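Local coordinates for protein 2-polyprenyl-6-methoxyphenol hydroxylase-like FAD-dependent oxidoreductase (Streptomyces sp. NRRL 11266, PDB 6UI5) that binds flavin-adenine dinucleotide in a Rossmann-type domain and probably works as an FAD-dependent oxidoreductase of the aromatic-ring hydroxylase family, at residues L15-E20 with V305-K310; I301-N306 with V329-A334; W309-E314 with D322-Y327; H316-A321 with T493-P498. All blocks are in the same frame, centred on the assembly; numbering follows the deposited sequence.

Interaction 1 (L15-E20 with V305-K310)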
loop_
_atom_site.group_PDB
_atom_site.type_symbol
_atom_site.label_atom_id
_atom_site.label_comp_id
_atom_site.label_asym_id
_atom_site.label_seq_id
_atom_site.Cartn_x
_atom_site.Cartn_y
_atom_site.Cartn_z
ATOM N N LEU A 15 -1.848 -29.867 18.147
ATOM C CA LEU A 15 -3.077 -30.565 18.513
ATOM C C LEU A 15 -3.896 -30.856 17.265
ATOM O O LEU A 15 -4.218 -32.015 16.951
ATOM C CB LEU A 15 -3.886 -29.704 19.503
ATOM C CG LEU A 15 -3.558 -29.796 20.981
ATOM C CD1 LEU A 15 -4.163 -28.654 21.864
ATOM C CD2 LEU A 15 -4.061 -31.158 21.414
ATOM N N MET A 16 -4.199 -29.792 16.522
ATOM C CA MET A 16 -5.007 -29.882 15.318
ATOM C C MET A 16 -4.418 -30.883 14.328
ATOM O O MET A 16 -5.153 -31.651 13.696
ATOM C CB MET A 16 -5.166 -28.477 14.709
ATOM C CG MET A 16 -5.843 -28.474 13.390
ATOM S SD MET A 16 -7.476 -29.255 13.527
ATOM C CE MET A 16 -8.676 -28.085 14.098
ATOM N N LEU A 17 -3.096 -30.946 14.238
ATOM C CA LEU A 17 -2.479 -31.877 13.299
ATOM C C LEU A 17 -2.619 -33.308 13.782
ATOM O O LEU A 17 -2.975 -34.202 13.005
ATOM C CB LEU A 17 -1.002 -31.506 13.079
ATOM C CG LEU A 17 -0.084 -32.492 12.366
ATOM C CD1 LEU A 17 -0.573 -32.701 10.899
ATOM C CD2 LEU A 17 1.346 -31.929 12.366
ATOM N N ALA A 18 -2.348 -33.541 15.068
ATOM C CA ALA A 18 -2.511 -34.881 15.615
ATOM C C ALA A 18 -3.916 -35.385 15.363
ATOM O O ALA A 18 -4.121 -36.578 15.106
ATOM C CB ALA A 18 -2.198 -34.912 17.122
ATOM N N CYS A 19 -4.903 -34.489 15.418
ATOM C CA CYS A 19 -6.251 -34.884 15.016
ATOM C C CYS A 19 -6.310 -35.212 13.525
ATOM O O CYS A 19 -6.886 -36.241 13.131
ATOM C CB CYS A 19 -7.251 -33.792 15.364
ATOM S SG CYS A 19 -7.539 -33.600 17.116
ATOM N N GLU A 20 -5.729 -34.344 12.672
ATOM C CA GLU A 20 -5.715 -34.638 11.235
ATOM C C GLU A 20 -5.007 -35.964 10.948
ATOM O O GLU A 20 -5.345 -36.657 9.978
ATOM C CB GLU A 20 -5.023 -33.526 10.453
ATOM C CG GLU A 20 -5.677 -32.107 10.416
ATOM C CD GLU A 20 -7.128 -32.047 9.880
ATOM O OE1 GLU A 20 -7.963 -31.344 10.502
ATOM O OE2 GLU A 20 -7.437 -32.661 8.830
ATOM N N VAL A 305 -4.066 -28.346 8.904
ATOM C CA VAL A 305 -5.068 -28.889 7.997
ATOM C C VAL A 305 -4.430 -29.186 6.647
ATOM O O VAL A 305 -4.657 -30.250 6.063
ATOM C CB VAL A 305 -6.263 -27.925 7.911
ATOM C CG1 VAL A 305 -7.250 -28.357 6.844
ATOM C CG2 VAL A 305 -6.958 -27.868 9.292
ATOM N N ASN A 306 -3.532 -28.305 6.190
ATOM C CA ASN A 306 -2.793 -28.574 4.961
ATOM C C ASN A 306 -1.925 -29.821 5.088
ATOM O O ASN A 306 -1.936 -30.681 4.207
ATOM C CB ASN A 306 -1.936 -27.374 4.591
ATOM C CG ASN A 306 -1.308 -27.530 3.212
ATOM O OD1 ASN A 306 -0.421 -28.359 3.020
ATOM N ND2 ASN A 306 -1.791 -26.755 2.238
ATOM N N LEU A 307 -1.162 -29.946 6.185
ATOM C CA LEU A 307 -0.157 -31.010 6.239
ATOM C C LEU A 307 -0.734 -32.350 6.680
ATOM O O LEU A 307 -0.294 -33.400 6.192
ATOM C CB LEU A 307 0.990 -30.614 7.159
ATOM C CG LEU A 307 2.003 -31.719 7.390
ATOM C CD1 LEU A 307 2.652 -32.044 6.078
ATOM C CD2 LEU A 307 3.041 -31.301 8.432
ATOM N N GLY A 308 -1.698 -32.354 7.596
ATOM C CA GLY A 308 -2.386 -33.596 7.878
ATOM C C GLY A 308 -3.358 -33.904 6.754
ATOM O O GLY A 308 -4.290 -33.121 6.484
ATOM N N TRP A 309 -3.100 -35.040 6.094
ATOM C CA TRP A 309 -3.780 -35.622 4.926
ATOM C C TRP A 309 -2.684 -35.875 3.898
ATOM O O TRP A 309 -2.533 -37.009 3.422
ATOM C CB TRP A 309 -4.971 -34.800 4.374
ATOM C CG TRP A 309 -4.732 -33.698 3.282
ATOM C CD1 TRP A 309 -4.741 -32.347 3.471
ATOM C CD2 TRP A 309 -4.515 -33.896 1.872
ATOM N NE1 TRP A 309 -4.502 -31.683 2.279
ATOM C CE2 TRP A 309 -4.368 -32.613 1.282
ATOM C CE3 TRP A 309 -4.431 -35.029 1.051
ATOM C CZ2 TRP A 309 -4.132 -32.435 -0.093
ATOM C CZ3 TRP A 309 -4.205 -34.851 -0.326
ATOM C CH2 TRP A 309 -4.062 -33.561 -0.875
ATOM N N LYS A 310 -1.820 -34.891 3.649
ATOM C CA LYS A 310 -0.654 -35.183 2.821
ATOM C C LYS A 310 0.241 -36.230 3.474
ATOM O O LYS A 310 0.577 -37.242 2.844
ATOM C CB LYS A 310 0.109 -33.909 2.520
ATOM C CG LYS A 310 -0.833 -32.848 2.034
ATOM C CD LYS A 310 -0.130 -31.794 1.257
ATOM C CE LYS A 310 -1.081 -30.667 1.054
ATOM N NZ LYS A 310 -0.380 -29.467 0.555
#
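Glu20 and Leu17 press against the bare backbone of Gly308, and this is the tight part of the contact. Glu20 CB lies 3.7 Å from Gly308 CA. Leu17 CD1 comes within 3.5 Å of Gly308 N. The branch gets there because Leu17 CG is anti to the backbone N (chi1 168°), which swings the methyl across to the other helix. Gly308 has no side chain, and the CA atoms of Glu20 and Gly308 approach to 4.8 Å. The two short helical segments run roughly parallel, with axes 8.4 Å apart at closest and a crossing angle of -29°. Helix 295-316 is kinked just after this glycine, where Trp309 N makes no bond to the preceding turn.

Packing is looser on both flanks, although the contact as a whole is buried. Met16 CG stands 4.3 Å from Val305 CG2. Leu17 CD2 is equally far from Leu307 CD2. On the Val305 flank the bent Glu20 chain passes the same methyl, with Glu20 OE1 3.8 Å from Val305 CG2. That is packing alone; the buried carboxylate finds its charge partners elsewhere, OE1 with Arg57 and OE2 with Arg24.

Helix 12-22 follows strand 5-8 and a glycine-rich turn that fits the Rossmann-type GxGxxG pattern, as in other FAD-binding domains. Met16 and Leu17 also pack on Ala304, one turn before Gly308. Leu15, Met16 and Cys19 meet helix 97-110. Asn306 and Leu307 face Tyr327 of helix 325-346, so helix 295-316 lies between helices 12-22 and 325-346.

Interaction 2 (I301-N306 with V329-A334)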
loop_
_atom_site.group_PDB
_atom_site.type_symbol
_atom_site.label_atom_id
_atom_site.label_comp_id
_atom_site.label_asym_id
_atom_site.label_seq_id
_atom_site.Cartn_x
_atom_site.Cartn_y
_atom_site.Cartn_z
ATOM N N ILE A 301 -3.719 -23.298 12.545
ATOM C CA ILE A 301 -4.669 -24.339 12.193
ATOM C C ILE A 301 -4.581 -24.639 10.696
ATOM O O ILE A 301 -4.553 -25.804 10.283
ATOM C CB ILE A 301 -6.079 -23.907 12.625
ATOM C CG1 ILE A 301 -6.132 -23.730 14.145
ATOM C CG2 ILE A 301 -7.082 -24.934 12.214
ATOM C CD1 ILE A 301 -6.255 -25.040 14.863
ATOM N N GLY A 302 -4.484 -23.585 9.874
ATOM C CA GLY A 302 -4.277 -23.756 8.435
ATOM C C GLY A 302 -3.086 -24.628 8.110
ATOM O O GLY A 302 -3.165 -25.489 7.238
ATOM N N ASP A 303 -1.978 -24.452 8.845
ATOM C CA ASP A 303 -0.791 -25.265 8.598
ATOM C C ASP A 303 -1.105 -26.747 8.784
ATOM O O ASP A 303 -0.743 -27.590 7.952
ATOM C CB ASP A 303 0.348 -24.848 9.540
ATOM C CG ASP A 303 1.083 -23.577 9.104
ATOM O OD1 ASP A 303 0.887 -23.079 7.977
ATOM O OD2 ASP A 303 1.901 -23.086 9.911
ATOM N N ALA A 304 -1.785 -27.083 9.878
ATOM C CA ALA A 304 -2.015 -28.485 10.200
ATOM C C ALA A 304 -3.029 -29.103 9.256
ATOM O O ALA A 304 -2.905 -30.279 8.874
ATOM C CB ALA A 304 -2.493 -28.628 11.656
ATOM N N VAL A 305 -4.066 -28.346 8.904
ATOM C CA VAL A 305 -5.068 -28.889 7.997
ATOM C C VAL A 305 -4.430 -29.186 6.647
ATOM O O VAL A 305 -4.657 -30.250 6.063
ATOM C CB VAL A 305 -6.263 -27.925 7.911
ATOM C CG1 VAL A 305 -7.250 -28.357 6.844
ATOM C CG2 VAL A 305 -6.958 -27.868 9.292
ATOM N N ASN A 306 -3.532 -28.305 6.190
ATOM C CA ASN A 306 -2.793 -28.574 4.961
ATOM C C ASN A 306 -1.925 -29.821 5.088
ATOM O O ASN A 306 -1.936 -30.681 4.207
ATOM C CB ASN A 306 -1.936 -27.374 4.591
ATOM C CG ASN A 306 -1.308 -27.530 3.212
ATOM O OD1 ASN A 306 -0.421 -28.359 3.020
ATOM N ND2 ASN A 306 -1.791 -26.755 2.238
ATOM N N VAL A 329 5.251 -25.195 -0.394
ATOM C CA VAL A 329 4.832 -24.221 -1.401
ATOM C C VAL A 329 3.595 -23.474 -0.936
ATOM O O VAL A 329 3.550 -22.237 -0.927
ATOM C CB VAL A 329 4.570 -24.907 -2.745
ATOM C CG1 VAL A 329 4.129 -23.850 -3.759
ATOM C CG2 VAL A 329 5.801 -25.634 -3.192
ATOM N N GLU A 330 2.575 -24.226 -0.539
ATOM C CA GLU A 330 1.307 -23.614 -0.187
ATOM C C GLU A 330 1.427 -22.815 1.095
ATOM O O GLU A 330 0.912 -21.695 1.175
ATOM C CB GLU A 330 0.234 -24.696 -0.060
ATOM C CG GLU A 330 -0.396 -25.013 -1.393
ATOM C CD GLU A 330 -0.963 -26.418 -1.463
ATOM O OE1 GLU A 330 -1.082 -26.945 -2.590
ATOM O OE2 GLU A 330 -1.302 -26.986 -0.403
ATOM N N ARG A 331 2.128 -23.356 2.095
ATOM C CA ARG A 331 2.058 -22.773 3.430
ATOM C C ARG A 331 3.129 -21.734 3.699
ATOM O O ARG A 331 2.859 -20.765 4.414
ATOM C CB ARG A 331 2.096 -23.881 4.456
ATOM C CG ARG A 331 0.763 -24.631 4.451
ATOM C CD ARG A 331 -0.175 -23.936 5.411
ATOM N NE ARG A 331 -1.018 -22.915 4.827
ATOM C CZ ARG A 331 -1.756 -22.072 5.539
ATOM N NH1 ARG A 331 -1.714 -22.124 6.878
ATOM N NH2 ARG A 331 -2.543 -21.189 4.921
ATOM N N HIS A 332 4.309 -21.852 3.094
ATOM C CA HIS A 332 5.265 -20.759 3.201
ATOM C C HIS A 332 4.687 -19.459 2.650
ATOM O O HIS A 332 4.971 -18.381 3.190
ATOM C CB HIS A 332 6.567 -21.103 2.487
ATOM C CG HIS A 332 7.594 -20.017 2.561
ATOM N ND1 HIS A 332 7.473 -18.831 1.871
ATOM C CD2 HIS A 332 8.765 -19.943 3.236
ATOM C CE1 HIS A 332 8.524 -18.068 2.122
ATOM N NE2 HIS A 332 9.324 -18.722 2.943
ATOM N N LEU A 333 3.888 -19.530 1.571
ATOM C CA LEU A 333 3.291 -18.303 1.035
ATOM C C LEU A 333 2.370 -17.683 2.064
ATOM O O LEU A 333 2.391 -16.469 2.272
ATOM C CB LEU A 333 2.517 -18.567 -0.267
ATOM C CG LEU A 333 1.483 -17.536 -0.776
ATOM C CD1 LEU A 333 2.122 -16.162 -1.152
ATOM C CD2 LEU A 333 0.725 -18.051 -2.041
ATOM N N ALA A 334 1.567 -18.518 2.728
ATOM C CA ALA A 334 0.596 -18.011 3.686
ATOM C C ALA A 334 1.296 -17.391 4.897
ATOM O O ALA A 334 0.870 -16.341 5.408
ATOM C CB ALA A 334 -0.344 -19.151 4.098
#
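The guanidinium of Arg331 has Asp303 OD1 at its edge, somewhat tilted from its plane, while the amide of Asn306 lies nearly parallel to it, 14° off. The amide stands beside the aliphatic part of the arginine: Asn306 CG is 3.8 Å from Arg331 CG. The carboxylate of Asp303 is instead turned almost square to the guanidinium. Arg331 NH1 meets Asp303 OD1 from above the carboxylate plane, 42° out of it. The salt bridge from Arg331 NH1 to Asp303 OD1 is 3.0 Å long and bent. The arginine chain folds at chi2 and chi3, which carries NH1 back over the helix at Gly302 and Asp303.

A straighter bond lies further along. Asn306 ND2 donates to Glu330 OE2 at 2.7 Å with an N-H...O angle of 163°. Glu330 OE2 accepts it with its anti lone pair, close to the plane of the asparagine amide.

Helices 295-316 and 325-346 run antiparallel, as the two arms of a helical hairpin, with the axes of these short segments 10.3 Å apart. Both acids are shared. Asp303 OD2 accepts from His287 NE2 and Gly283 N. Glu330 OE1 pairs with Arg469 while OE2 also takes Lys310, which would be expected to keep Glu330 ionised within this buried interface.

Interaction 3 (W309-E314 with D322-Y327). Unlike the reference sequence in segment 309-314: Glu314 (reference Asp).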
loop_
_atom_site.group_PDB
_atom_site.type_symbol
_atom_site.label_atom_id
_atom_site.label_comp_id
_atom_site.label_asym_id
_atom_site.label_seq_id
_atom_site.Cartn_x
_atom_site.Cartn_y
_atom_site.Cartn_z
ATOM N N TRP A 309 -3.100 -35.040 6.094
ATOM C CA TRP A 309 -3.780 -35.622 4.926
ATOM C C TRP A 309 -2.684 -35.875 3.898
ATOM O O TRP A 309 -2.533 -37.009 3.422
ATOM C CB TRP A 309 -4.971 -34.800 4.374
ATOM C CG TRP A 309 -4.732 -33.698 3.282
ATOM C CD1 TRP A 309 -4.741 -32.347 3.471
ATOM C CD2 TRP A 309 -4.515 -33.896 1.872
ATOM N NE1 TRP A 309 -4.502 -31.683 2.279
ATOM C CE2 TRP A 309 -4.368 -32.613 1.282
ATOM C CE3 TRP A 309 -4.431 -35.029 1.051
ATOM C CZ2 TRP A 309 -4.132 -32.435 -0.093
ATOM C CZ3 TRP A 309 -4.205 -34.851 -0.326
ATOM C CH2 TRP A 309 -4.062 -33.561 -0.875
ATOM N N LYS A 310 -1.820 -34.891 3.649
ATOM C CA LYS A 310 -0.654 -35.183 2.821
ATOM C C LYS A 310 0.241 -36.230 3.474
ATOM O O LYS A 310 0.577 -37.242 2.844
ATOM C CB LYS A 310 0.109 -33.909 2.520
ATOM C CG LYS A 310 -0.833 -32.848 2.034
ATOM C CD LYS A 310 -0.130 -31.794 1.257
ATOM C CE LYS A 310 -1.081 -30.667 1.054
ATOM N NZ LYS A 310 -0.380 -29.467 0.555
ATOM N N ILE A 311 0.618 -36.028 4.748
ATOM C CA ILE A 311 1.354 -37.073 5.453
ATOM C C ILE A 311 0.545 -38.362 5.473
ATOM O O ILE A 311 1.075 -39.455 5.219
ATOM C CB ILE A 311 1.722 -36.645 6.891
ATOM C CG1 ILE A 311 3.013 -35.856 6.935
ATOM C CG2 ILE A 311 1.940 -37.889 7.735
ATOM C CD1 ILE A 311 3.358 -35.407 8.309
ATOM N N ALA A 312 -0.755 -38.264 5.783
ATOM C CA ALA A 312 -1.554 -39.491 5.843
ATOM C C ALA A 312 -1.549 -40.211 4.501
ATOM O O ALA A 312 -1.397 -41.440 4.443
ATOM C CB ALA A 312 -2.986 -39.191 6.280
ATOM N N ALA A 313 -1.676 -39.452 3.408
ATOM C CA ALA A 313 -1.601 -40.046 2.078
ATOM C C ALA A 313 -0.269 -40.751 1.860
ATOM O O ALA A 313 -0.229 -41.859 1.312
ATOM C CB ALA A 313 -1.812 -38.977 1.002
ATOM N N GLU A 314 0.833 -40.124 2.264
ATOM C CA GLU A 314 2.125 -40.776 2.091
ATOM C C GLU A 314 2.202 -42.054 2.906
ATOM O O GLU A 314 2.659 -43.090 2.409
ATOM C CB GLU A 314 3.258 -39.839 2.475
ATOM C CG GLU A 314 4.601 -40.520 2.394
ATOM C CD GLU A 314 5.106 -40.651 0.980
ATOM O OE1 GLU A 314 5.894 -41.594 0.724
ATOM O OE2 GLU A 314 4.712 -39.810 0.133
ATOM N N ASP A 322 5.054 -35.682 -5.486
ATOM C CA ASP A 322 5.356 -34.288 -5.178
ATOM C C ASP A 322 4.344 -33.654 -4.232
ATOM O O ASP A 322 4.244 -32.420 -4.187
ATOM C CB ASP A 322 5.439 -33.467 -6.468
ATOM C CG ASP A 322 4.114 -33.425 -7.227
ATOM O OD1 ASP A 322 3.171 -34.152 -6.852
ATOM O OD2 ASP A 322 4.016 -32.663 -8.214
ATOM N N LEU A 323 3.583 -34.465 -3.490
ATOM C CA LEU A 323 2.480 -33.924 -2.703
ATOM C C LEU A 323 2.962 -33.290 -1.392
ATOM O O LEU A 323 2.516 -32.189 -1.034
ATOM C CB LEU A 323 1.439 -35.015 -2.439
ATOM C CG LEU A 323 0.348 -34.679 -1.422
ATOM C CD1 LEU A 323 -0.640 -33.664 -2.006
ATOM C CD2 LEU A 323 -0.365 -35.946 -0.985
ATOM N N LEU A 324 3.885 -33.936 -0.672
ATOM C CA LEU A 324 4.372 -33.307 0.559
ATOM C C LEU A 324 5.194 -32.062 0.273
ATOM O O LEU A 324 5.328 -31.204 1.159
ATOM C CB LEU A 324 5.201 -34.282 1.393
ATOM C CG LEU A 324 4.424 -35.411 2.080
ATOM C CD1 LEU A 324 5.379 -36.559 2.444
ATOM C CD2 LEU A 324 3.643 -34.913 3.313
ATOM N N ASP A 325 5.752 -31.934 -0.935
ATOM C CA ASP A 325 6.494 -30.716 -1.221
ATOM C C ASP A 325 5.561 -29.541 -1.421
ATOM O O ASP A 325 6.015 -28.388 -1.398
ATOM C CB ASP A 325 7.403 -30.914 -2.436
ATOM C CG ASP A 325 8.664 -31.714 -2.102
ATOM O OD1 ASP A 325 9.188 -31.612 -0.964
ATOM O OD2 ASP A 325 9.137 -32.454 -2.987
ATOM N N SER A 326 4.270 -29.807 -1.631
ATOM C CA SER A 326 3.303 -28.729 -1.749
ATOM C C SER A 326 2.954 -28.155 -0.390
ATOM O O SER A 326 2.399 -27.047 -0.322
ATOM C CB SER A 326 2.029 -29.205 -2.452
ATOM O OG SER A 326 1.187 -29.943 -1.575
ATOM N N TYR A 327 3.264 -28.881 0.690
ATOM C CA TYR A 327 3.143 -28.277 2.012
ATOM C C TYR A 327 3.937 -26.978 2.067
ATOM O O TYR A 327 3.364 -25.897 2.263
ATOM C CB TYR A 327 3.601 -29.244 3.090
ATOM C CG TYR A 327 3.647 -28.600 4.454
ATOM C CD1 TYR A 327 2.475 -28.262 5.114
ATOM C CD2 TYR A 327 4.860 -28.324 5.076
ATOM C CE1 TYR A 327 2.500 -27.668 6.344
ATOM C CE2 TYR A 327 4.896 -27.742 6.320
ATOM C CZ TYR A 327 3.713 -27.414 6.944
ATOM O OH TYR A 327 3.717 -26.817 8.171
#
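Lys310 NZ is gripped by three oxygens, one of them Ser326 OG across the contact at 2.7 Å. The other two are Asn306 OD1 and Glu330 OE2, the latter in a salt bridge. The setting is an antiparallel helical hairpin, in which a short loop links helix 295-316 to helix 325-346. Ser326 OG accepts from the lysine and donates its own hydrogen bond to Leu323 O, also at 2.7 Å and in the carbonyl plane. Its chi1 of 78° sets OG between backbone N and carbonyl carbon, facing back to that oxygen. Leu323 O accepts from Ser326 N as well, so one carbonyl takes two bonds from Ser326.

The lysine chain is extended, and its methylenes serve as apolar surface. Lys310 CD lies 3.8 Å from Leu323 CD1. Leu323 packs among Trp309, Lys310 and Ala313, and Leu323 CD2 touches Ala313 CB at 3.9 Å. Leu324 fills the neighbouring position. Its CD1 meets the CB of Glu314, and Leu324 CD2 sits 3.5 Å from Ile311 N. Ile311 and Leu324 both continue onto Tyr150 of strand 150-153, while Leu323 and Ser326 meet Trp494 of helix 484-495. On the indole of Trp309, Lys310 CG rests 3.6 Å above the ring centre. At the far end of the same indole, Trp309 CH2 comes 3.6 Å from Leu323 CD1.

Interaction 4 (H316-A321 with T493-P498)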
loop_
_atom_site.group_PDB
_atom_site.type_symbol
_atom_site.label_atom_id
_atom_site.label_comp_id
_atom_site.label_asym_id
_atom_site.label_seq_id
_atom_site.Cartn_x
_atom_site.Cartn_y
_atom_site.Cartn_z
ATOM N N HIS A 316 -0.295 -43.911 3.720
ATOM C CA HIS A 316 -1.116 -44.931 3.085
ATOM C C HIS A 316 -0.594 -45.325 1.710
ATOM O O HIS A 316 -1.116 -46.272 1.123
ATOM C CB HIS A 316 -2.572 -44.462 3.019
ATOM C CG HIS A 316 -3.187 -44.233 4.368
ATOM N ND1 HIS A 316 -3.081 -45.141 5.401
ATOM C CD2 HIS A 316 -3.897 -43.189 4.859
ATOM C CE1 HIS A 316 -3.707 -44.672 6.465
ATOM N NE2 HIS A 316 -4.209 -43.488 6.166
ATOM N N GLY A 317 0.433 -44.653 1.196
ATOM C CA GLY A 317 1.094 -45.095 -0.011
ATOM C C GLY A 317 0.478 -44.619 -1.311
ATOM O O GLY A 317 0.970 -44.988 -2.388
ATOM N N TRP A 318 -0.570 -43.806 -1.259
ATOM C CA TRP A 318 -1.187 -43.333 -2.481
ATOM C C TRP A 318 -0.851 -41.890 -2.803
ATOM O O TRP A 318 -1.258 -41.401 -3.861
ATOM C CB TRP A 318 -2.707 -43.518 -2.419
ATOM C CG TRP A 318 -3.475 -42.791 -1.356
ATOM C CD1 TRP A 318 -4.043 -43.342 -0.233
ATOM C CD2 TRP A 318 -3.830 -41.401 -1.341
ATOM N NE1 TRP A 318 -4.703 -42.373 0.490
ATOM C CE2 TRP A 318 -4.588 -41.174 -0.170
ATOM C CE3 TRP A 318 -3.559 -40.324 -2.182
ATOM C CZ2 TRP A 318 -5.097 -39.919 0.159
ATOM C CZ3 TRP A 318 -4.047 -39.065 -1.836
ATOM C CH2 TRP A 318 -4.811 -38.878 -0.681
ATOM N N ALA A 319 -0.129 -41.207 -1.932
ATOM C CA ALA A 319 0.301 -39.850 -2.219
ATOM C C ALA A 319 1.070 -39.820 -3.536
ATOM O O ALA A 319 1.912 -40.697 -3.770
ATOM C CB ALA A 319 1.187 -39.326 -1.088
ATOM N N PRO A 320 0.795 -38.867 -4.426
ATOM C CA PRO A 320 1.721 -38.611 -5.540
ATOM C C PRO A 320 3.098 -38.219 -5.025
ATOM O O PRO A 320 3.273 -37.827 -3.870
ATOM C CB PRO A 320 1.068 -37.446 -6.307
ATOM C CG PRO A 320 -0.373 -37.489 -5.929
ATOM C CD PRO A 320 -0.422 -38.043 -4.504
ATOM N N ALA A 321 4.083 -38.291 -5.919
ATOM C CA ALA A 321 5.471 -38.098 -5.512
ATOM C C ALA A 321 5.712 -36.703 -4.935
ATOM O O ALA A 321 6.480 -36.547 -3.978
ATOM C CB ALA A 321 6.401 -38.360 -6.698
ATOM N N THR A 493 -3.239 -35.624 -9.754
ATOM C CA THR A 493 -2.153 -34.844 -9.193
ATOM C C THR A 493 -2.291 -34.710 -7.682
ATOM O O THR A 493 -1.276 -34.666 -6.988
ATOM C CB THR A 493 -2.045 -33.471 -9.881
ATOM O OG1 THR A 493 -2.899 -32.508 -9.254
ATOM C CG2 THR A 493 -2.370 -33.556 -11.382
ATOM N N TRP A 494 -3.520 -34.704 -7.156
ATOM C CA TRP A 494 -3.777 -34.538 -5.733
ATOM C C TRP A 494 -4.079 -35.843 -5.013
ATOM O O TRP A 494 -3.684 -36.000 -3.857
ATOM C CB TRP A 494 -4.929 -33.556 -5.505
ATOM C CG TRP A 494 -4.543 -32.186 -5.904
ATOM C CD1 TRP A 494 -5.138 -31.420 -6.840
ATOM C CD2 TRP A 494 -3.453 -31.414 -5.377
ATOM N NE1 TRP A 494 -4.494 -30.207 -6.950
ATOM C CE2 TRP A 494 -3.451 -30.179 -6.063
ATOM C CE3 TRP A 494 -2.493 -31.637 -4.380
ATOM C CZ2 TRP A 494 -2.509 -29.175 -5.804
ATOM C CZ3 TRP A 494 -1.554 -30.641 -4.122
ATOM C CH2 TRP A 494 -1.574 -29.426 -4.831
ATOM N N PHE A 495 -4.763 -36.787 -5.650
ATOM C CA PHE A 495 -5.056 -38.050 -4.990
ATOM C C PHE A 495 -4.286 -39.214 -5.595
ATOM O O PHE A 495 -4.444 -40.356 -5.135
ATOM C CB PHE A 495 -6.563 -38.335 -5.017
ATOM C CG PHE A 495 -7.394 -37.270 -4.354
ATOM C CD1 PHE A 495 -7.850 -36.179 -5.072
ATOM C CD2 PHE A 495 -7.724 -37.364 -2.999
ATOM C CE1 PHE A 495 -8.623 -35.194 -4.467
ATOM C CE2 PHE A 495 -8.502 -36.385 -2.389
ATOM C CZ PHE A 495 -8.952 -35.293 -3.122
ATOM N N GLY A 496 -3.458 -38.960 -6.619
ATOM C CA GLY A 496 -2.556 -39.995 -7.090
ATOM C C GLY A 496 -3.209 -41.031 -7.992
ATOM O O GLY A 496 -4.255 -40.807 -8.607
ATOM N N ALA A 497 -2.574 -42.203 -8.040
ATOM C CA ALA A 497 -2.875 -43.207 -9.049
ATOM C C ALA A 497 -4.327 -43.674 -8.942
ATOM O O ALA A 497 -4.918 -43.656 -7.862
ATOM C CB ALA A 497 -1.923 -44.392 -8.919
ATOM N N PRO A 498 -4.928 -44.102 -10.056
ATOM C CA PRO A 498 -6.394 -44.212 -10.100
ATOM C C PRO A 498 -7.020 -45.406 -9.386
ATOM O O PRO A 498 -8.165 -45.287 -8.947
ATOM C CB PRO A 498 -6.687 -44.260 -11.608
ATOM C CG PRO A 498 -5.435 -44.776 -12.209
ATOM C CD PRO A 498 -4.331 -44.193 -11.401
HETATM O O HOH W 1 -0.709 -42.505 -6.433
#
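Trp318, Pro320 and Phe495 carry this contact. The benzene part of the Trp318 indole lies against the last turn of helix 484-495. Trp318 CE3 is only 3.1 Å from Phe495 O, and Trp318 CZ3 is 3.5 Å from Phe495 CA. Trp494 O sits at the ring edge, in the indole plane. The Trp318 and Phe495 side chains run side by side in the same direction, and their rings meet at Trp318 CH2 and Phe495 CD2, 4.0 Å apart.

Pro320 takes the other half. Pro320 CG presses on Thr493 O at 3.1 Å and on Gly496 N at 3.5 Å. Gly496 leaves the helix with positive phi, and its lack of a side chain lets the backbone pass close to Trp318 O. A water donates to Trp318 O at 2.9 Å. It also lies near Ala497 N, though that distance is short and its exact place is doubtful. Arg450 ties the site further: it makes a cation-pi contact with Trp318 and donates to Phe495 O.

The loop leaves helix 295-316 at Gly317 by a Schellman motif. Trp318 packs back on Trp309 and Ala313 of that helix, while Trp494 reaches Ser326 and Glu330 of helix 325-346. Helix 484-495 thereby packs on the hairpin formed by helices 295-316 and 325-346.

How the interactions relate
From the N terminus, 284 residues separate segments 15-20 and 305-310, and interaction 1 closes that long loop between the first helix of the Rossmann-type unit and helix 295-316. Interaction 2 uses the preceding turns of the same helix and shares Val305 and Asn306 with interaction 1. Interaction 3 shares Trp309 and Lys310 with interaction 1 and nests inside the loop that interaction 2 closes; both use helices 295-316 and 325-346, the arms of one hairpin. Interaction 4 opens in the hairpin's connecting loop and closes near the C terminus. It crosses interactions 2 and 3 and follows interaction 1 in series. Interactions 1 to 3 hold helices of the FAD-binding domain together; interaction 4 ties that domain to the C-terminal, thioredoxin-related region.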